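Local coordinates for sister chromatid cohesion protein (Chaetomium thermophilum, PDB 5T8V), which probably acts in loading cohesin onto chromatin, this chain being the HEAT-repeat C-terminal fragment of the loader Scc2, at residues Thr534-Tyr548 with Leu562-Arg576. Numbering follows the deposited sequence.
Sequences TFIISEWGSKICTCY and LGRLAYRLREMILDR
S538, whose CA rests against CD1 of I573, turns its hydroxyl back onto its own helix, where F535 O accepts both S538 OG and the backbone N of E539. The contact between the helices is itself made by apolar side chains. L569 is the central knob, seated in a hole formed by I537, W540, G541 and I544. At G541, which has no side chain, the backbones come close, its CA lying 5.7 Å from CA of L569. One methyl of L569, CD2, makes a CH-pi contact over the face of W540, 3.9 Å from the centroid of the six-membered ring and 8° off its normal. The indole is held further by a hydrogen bond from NE1 to V504 O and by stacking with Y510. From I544, CD1 reaches CG of L569 at 3.5 Å. With CG2 of I537 anti to the backbone N, that methyl meets CG1 of I573 at 3.7 Å. At the C-terminal end of 534-548, L562 CD1 approaches the edge of the Y548 ring, 4.0 Å from Y548 CD2. The axes of helices 534-548 and 562-574 approach to 9.7 Å, with 154° between their N-to-C directions, a near-antiparallel helix packing characteristic of HEAT-repeat alpha-solenoids.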
loop_
_atom_site.group_PDB
_atom_site.type_symbol
_atom_site.label_atom_id
_atom_site.label_comp_id
_atom_site.label_asym_id
_atom_site.label_seq_id
_atom_site.Cartn_x
_atom_site.Cartn_y
_atom_site.Cartn_z
ATOM N N THR A 534 40.269 10.464 14.366
ATOM C CA THR A 534 40.010 11.338 15.507
ATOM C C THR A 534 38.514 11.438 15.791
ATOM O O THR A 534 38.085 11.379 16.953
ATOM C CB THR A 534 40.605 12.727 15.266
ATOM O OG1 THR A 534 40.074 13.284 14.056
ATOM C CG2 THR A 534 42.117 12.652 15.165
ATOM N N PHE A 535 37.706 11.578 14.739
ATOM C CA PHE A 535 36.254 11.608 14.894
ATOM C C PHE A 535 35.760 10.380 15.651
ATOM O O PHE A 535 35.043 10.494 16.654
ATOM C CB PHE A 535 35.609 11.695 13.509
ATOM C CG PHE A 535 34.135 11.987 13.526
ATOM C CD1 PHE A 535 33.214 10.963 13.648
ATOM C CD2 PHE A 535 33.672 13.282 13.381
ATOM C CE1 PHE A 535 31.860 11.230 13.644
ATOM C CE2 PHE A 535 32.321 13.553 13.379
ATOM C CZ PHE A 535 31.414 12.526 13.509
ATOM N N ILE A 536 36.146 9.189 15.189
ATOM C CA ILE A 536 35.699 7.964 15.848
ATOM C C ILE A 536 36.193 7.916 17.289
ATOM O O ILE A 536 35.480 7.456 18.186
ATOM C CB ILE A 536 36.152 6.733 15.042
ATOM C CG1 ILE A 536 35.240 6.556 13.827
ATOM C CG2 ILE A 536 36.134 5.468 15.902
ATOM C CD1 ILE A 536 35.744 5.564 12.811
ATOM N N ILE A 537 37.417 8.384 17.537
ATOM C CA ILE A 537 37.941 8.400 18.901
ATOM C C ILE A 537 37.043 9.239 19.803
ATOM O O ILE A 537 36.721 8.841 20.932
ATOM C CB ILE A 537 39.393 8.913 18.904
ATOM C CG1 ILE A 537 40.312 7.915 18.200
ATOM C CG2 ILE A 537 39.891 9.136 20.332
ATOM C CD1 ILE A 537 41.685 8.471 17.866
ATOM N N SER A 538 36.627 10.413 19.325
ATOM C CA SER A 538 35.745 11.249 20.132
ATOM C C SER A 538 34.392 10.576 20.343
ATOM O O SER A 538 33.830 10.637 21.443
ATOM C CB SER A 538 35.579 12.623 19.482
ATOM O OG SER A 538 35.156 12.510 18.138
ATOM N N GLU A 539 33.856 9.922 19.308
ATOM C CA GLU A 539 32.624 9.159 19.490
ATOM C C GLU A 539 32.785 8.106 20.580
ATOM O O GLU A 539 31.887 7.911 21.410
ATOM C CB GLU A 539 32.214 8.497 18.175
ATOM C CG GLU A 539 31.585 9.441 17.171
ATOM C CD GLU A 539 31.030 8.711 15.964
ATOM O OE1 GLU A 539 31.393 7.529 15.758
ATOM O OE2 GLU A 539 30.224 9.316 15.225
ATOM N N TRP A 540 33.924 7.415 20.588
ATOM C CA TRP A 540 34.192 6.402 21.602
ATOM C C TRP A 540 34.191 7.017 22.996
ATOM O O TRP A 540 33.519 6.519 23.908
ATOM C CB TRP A 540 35.533 5.731 21.302
ATOM C CG TRP A 540 35.830 4.506 22.113
ATOM C CD1 TRP A 540 35.024 3.912 23.038
ATOM C CD2 TRP A 540 37.030 3.725 22.065
ATOM N NE1 TRP A 540 35.648 2.808 23.570
ATOM C CE2 TRP A 540 36.881 2.672 22.988
ATOM C CE3 TRP A 540 38.215 3.814 21.331
ATOM C CZ2 TRP A 540 37.872 1.717 23.195
ATOM C CZ3 TRP A 540 39.198 2.866 21.539
ATOM C CH2 TRP A 540 39.021 1.832 22.462
ATOM N N GLY A 541 34.938 8.106 23.180
ATOM C CA GLY A 541 34.946 8.766 24.478
ATOM C C GLY A 541 33.553 9.157 24.936
ATOM O O GLY A 541 33.156 8.891 26.077
ATOM N N SER A 542 32.787 9.790 24.046
ATOM C CA SER A 542 31.442 10.217 24.408
ATOM C C SER A 542 30.574 9.034 24.804
ATOM O O SER A 542 29.792 9.124 25.757
ATOM C CB SER A 542 30.804 10.976 23.254
ATOM O OG SER A 542 29.482 11.366 23.580
ATOM N N LYS A 543 30.691 7.916 24.086
ATOM C CA LYS A 543 29.896 6.747 24.443
ATOM C C LYS A 543 30.325 6.171 25.783
ATOM O O LYS A 543 29.482 5.674 26.537
ATOM C CB LYS A 543 29.988 5.690 23.346
ATOM C CG LYS A 543 29.212 6.050 22.085
ATOM C CD LYS A 543 27.707 6.050 22.324
ATOM C CE LYS A 543 26.940 6.495 21.091
ATOM N NZ LYS A 543 25.471 6.560 21.351
ATOM N N ILE A 544 31.618 6.228 26.101
ATOM C CA ILE A 544 32.061 5.863 27.444
ATOM C C ILE A 544 31.335 6.713 28.480
ATOM O O ILE A 544 30.755 6.196 29.444
ATOM C CB ILE A 544 33.590 6.010 27.560
ATOM C CG1 ILE A 544 34.284 4.953 26.701
ATOM C CG2 ILE A 544 34.047 5.882 29.014
ATOM C CD1 ILE A 544 35.718 5.284 26.389
ATOM N N CYS A 545 31.347 8.035 28.288
ATOM C CA CYS A 545 30.697 8.922 29.250
ATOM C C CYS A 545 29.210 8.604 29.383
ATOM O O CYS A 545 28.680 8.526 30.496
ATOM C CB CYS A 545 30.904 10.378 28.838
ATOM S SG CYS A 545 32.625 10.902 28.892
ATOM N N THR A 546 28.516 8.421 28.257
ATOM C CA THR A 546 27.089 8.117 28.318
ATOM C C THR A 546 26.841 6.802 29.045
ATOM O O THR A 546 25.918 6.698 29.862
ATOM C CB THR A 546 26.501 8.067 26.907
ATOM O OG1 THR A 546 26.534 9.377 26.332
ATOM C CG2 THR A 546 25.055 7.566 26.927
ATOM N N CYS A 547 27.651 5.785 28.752
ATOM C CA CYS A 547 27.517 4.502 29.431
ATOM C C CYS A 547 27.647 4.670 30.938
ATOM O O CYS A 547 26.796 4.204 31.704
ATOM C CB CYS A 547 28.566 3.525 28.896
ATOM S SG CYS A 547 28.756 1.994 29.847
ATOM N N TYR A 548 28.704 5.353 31.385
ATOM C CA TYR A 548 28.918 5.520 32.819
ATOM C C TYR A 548 27.800 6.339 33.459
ATOM O O TYR A 548 27.359 6.035 34.574
ATOM C CB TYR A 548 30.274 6.176 33.068
ATOM C CG TYR A 548 30.572 6.453 34.523
ATOM C CD1 TYR A 548 30.124 7.616 35.134
ATOM C CD2 TYR A 548 31.317 5.562 35.283
ATOM C CE1 TYR A 548 30.398 7.880 36.458
ATOM C CE2 TYR A 548 31.600 5.819 36.612
ATOM C CZ TYR A 548 31.136 6.979 37.193
ATOM O OH TYR A 548 31.407 7.247 38.513
ATOM N N LEU A 562 35.626 1.410 33.392
ATOM C CA LEU A 562 35.183 2.608 32.688
ATOM C C LEU A 562 36.083 3.798 32.988
ATOM O O LEU A 562 36.280 4.659 32.124
ATOM C CB LEU A 562 33.733 2.928 33.058
ATOM C CG LEU A 562 32.681 2.018 32.421
ATOM C CD1 LEU A 562 31.333 2.211 33.092
ATOM C CD2 LEU A 562 32.574 2.288 30.927
ATOM N N GLY A 563 36.637 3.869 34.201
ATOM C CA GLY A 563 37.586 4.926 34.506
ATOM C C GLY A 563 38.878 4.779 33.728
ATOM O O GLY A 563 39.427 5.765 33.221
ATOM N N ARG A 564 39.383 3.548 33.618
ATOM C CA ARG A 564 40.559 3.304 32.788
ATOM C C ARG A 564 40.296 3.727 31.349
ATOM O O ARG A 564 41.115 4.418 30.732
ATOM C CB ARG A 564 40.951 1.830 32.850
ATOM C CG ARG A 564 41.261 1.330 34.250
ATOM C CD ARG A 564 41.391 -0.183 34.277
ATOM N NE ARG A 564 41.199 -0.722 35.620
ATOM C CZ ARG A 564 40.979 -2.004 35.888
ATOM N NH1 ARG A 564 40.917 -2.893 34.906
ATOM N NH2 ARG A 564 40.814 -2.398 37.143
ATOM N N LEU A 565 39.149 3.323 30.797
ATOM C CA LEU A 565 38.786 3.754 29.451
ATOM C C LEU A 565 38.716 5.272 29.363
ATOM O O LEU A 565 39.080 5.860 28.337
ATOM C CB LEU A 565 37.448 3.137 29.043
ATOM C CG LEU A 565 37.455 1.644 28.720
ATOM C CD1 LEU A 565 36.032 1.105 28.660
ATOM C CD2 LEU A 565 38.176 1.384 27.409
ATOM N N ALA A 566 38.251 5.928 30.427
ATOM C CA ALA A 566 38.168 7.383 30.420
ATOM C C ALA A 566 39.553 8.004 30.295
ATOM O O ALA A 566 39.793 8.854 29.425
ATOM C CB ALA A 566 37.464 7.871 31.686
ATOM N N TYR A 567 40.486 7.585 31.154
ATOM C CA TYR A 567 41.852 8.088 31.059
ATOM C C TYR A 567 42.437 7.817 29.677
ATOM O O TYR A 567 42.932 8.732 29.005
ATOM C CB TYR A 567 42.721 7.450 32.145
ATOM C CG TYR A 567 44.195 7.764 32.006
ATOM C CD1 TYR A 567 44.728 8.937 32.525
ATOM C CD2 TYR A 567 45.054 6.888 31.352
ATOM C CE1 TYR A 567 46.076 9.228 32.400
ATOM C CE2 TYR A 567 46.401 7.171 31.219
ATOM C CZ TYR A 567 46.907 8.342 31.744
ATOM O OH TYR A 567 48.249 8.628 31.616
ATOM N N ARG A 568 42.381 6.558 29.236
ATOM C CA ARG A 568 42.950 6.187 27.945
ATOM C C ARG A 568 42.407 7.067 26.829
ATOM O O ARG A 568 43.174 7.678 26.078
ATOM C CB ARG A 568 42.659 4.714 27.653
ATOM C CG ARG A 568 43.352 3.757 28.603
ATOM C CD ARG A 568 42.817 2.345 28.464
ATOM N NE ARG A 568 43.352 1.461 29.498
ATOM C CZ ARG A 568 42.928 0.222 29.723
ATOM N NH1 ARG A 568 41.953 -0.298 28.989
ATOM N NH2 ARG A 568 43.481 -0.498 30.689
ATOM N N LEU A 569 41.080 7.145 26.704
ATOM C CA LEU A 569 40.490 7.920 25.617
ATOM C C LEU A 569 40.826 9.400 25.728
ATOM O O LEU A 569 40.958 10.080 24.704
ATOM C CB LEU A 569 38.975 7.721 25.586
ATOM C CG LEU A 569 38.488 6.607 24.653
ATOM C CD1 LEU A 569 38.735 6.968 23.195
ATOM C CD2 LEU A 569 39.143 5.274 24.999
ATOM N N ARG A 570 40.966 9.921 26.948
ATOM C CA ARG A 570 41.402 11.305 27.101
ATOM C C ARG A 570 42.797 11.494 26.510
ATOM O O ARG A 570 43.024 12.394 25.688
ATOM C CB ARG A 570 41.373 11.695 28.579
ATOM C CG ARG A 570 41.442 13.194 28.839
ATOM C CD ARG A 570 42.718 13.570 29.574
ATOM N NE ARG A 570 42.818 12.913 30.874
ATOM C CZ ARG A 570 43.905 12.925 31.640
ATOM N NH1 ARG A 570 45.001 13.558 31.240
ATOM N NH2 ARG A 570 43.898 12.300 32.808
ATOM N N GLU A 571 43.742 10.635 26.905
ATOM C CA GLU A 571 45.085 10.699 26.334
ATOM C C GLU A 571 45.056 10.543 24.821
ATOM O O GLU A 571 45.866 11.156 24.115
ATOM C CB GLU A 571 45.972 9.617 26.953
ATOM C CG GLU A 571 46.181 9.744 28.457
ATOM C CD GLU A 571 47.117 10.879 28.832
ATOM O OE1 GLU A 571 47.176 11.882 28.090
ATOM O OE2 GLU A 571 47.804 10.765 29.870
ATOM N N MET A 572 44.133 9.732 24.303
ATOM C CA MET A 572 44.047 9.520 22.863
ATOM C C MET A 572 43.551 10.769 22.149
ATOM O O MET A 572 44.063 11.126 21.081
ATOM C CB MET A 572 43.126 8.339 22.568
ATOM C CG MET A 572 43.848 7.083 22.128
ATOM S SD MET A 572 42.764 5.644 22.167
ATOM C CE MET A 572 42.739 5.323 23.916
ATOM N N ILE A 573 42.549 11.442 22.715
ATOM C CA ILE A 573 42.041 12.661 22.098
ATOM C C ILE A 573 43.104 13.749 22.129
ATOM O O ILE A 573 43.259 14.510 21.167
ATOM C CB ILE A 573 40.744 13.110 22.796
ATOM C CG1 ILE A 573 39.631 12.096 22.522
ATOM C CG2 ILE A 573 40.324 14.506 22.322
ATOM C CD1 ILE A 573 38.354 12.343 23.300
ATOM N N LEU A 574 43.859 13.840 23.228
ATOM C CA LEU A 574 44.893 14.868 23.306
ATOM C C LEU A 574 46.052 14.576 22.361
ATOM O O LEU A 574 46.719 15.507 21.898
ATOM C CB LEU A 574 45.397 15.000 24.742
ATOM C CG LEU A 574 44.392 15.572 25.747
ATOM C CD1 LEU A 574 44.941 15.471 27.159
ATOM C CD2 LEU A 574 44.047 17.017 25.416
ATOM N N ASP A 575 46.301 13.305 22.057
ATOM C CA ASP A 575 47.417 12.921 21.195
ATOM C C ASP A 575 47.005 11.667 20.439
ATOM O O ASP A 575 46.872 10.598 21.040
ATOM C CB ASP A 575 48.682 12.683 22.015
ATOM C CG ASP A 575 49.793 12.049 21.204
ATOM O OD1 ASP A 575 49.843 12.276 19.976
ATOM O OD2 ASP A 575 50.620 11.324 21.798
ATOM N N ARG A 576 46.807 11.794 19.124
ATOM C CA ARG A 576 46.264 10.683 18.349
ATOM C C ARG A 576 47.237 9.512 18.271
ATOM O O ARG A 576 46.806 8.355 18.218
ATOM C CB ARG A 576 45.884 11.156 16.946
ATOM C CG ARG A 576 47.047 11.683 16.121
ATOM C CD ARG A 576 46.567 12.245 14.790
ATOM N NE ARG A 576 47.676 12.556 13.890
ATOM C CZ ARG A 576 48.363 13.694 13.902
ATOM N NH1 ARG A 576 49.355 13.877 13.039
ATOM N NH2 ARG A 576 48.070 14.652 14.773
#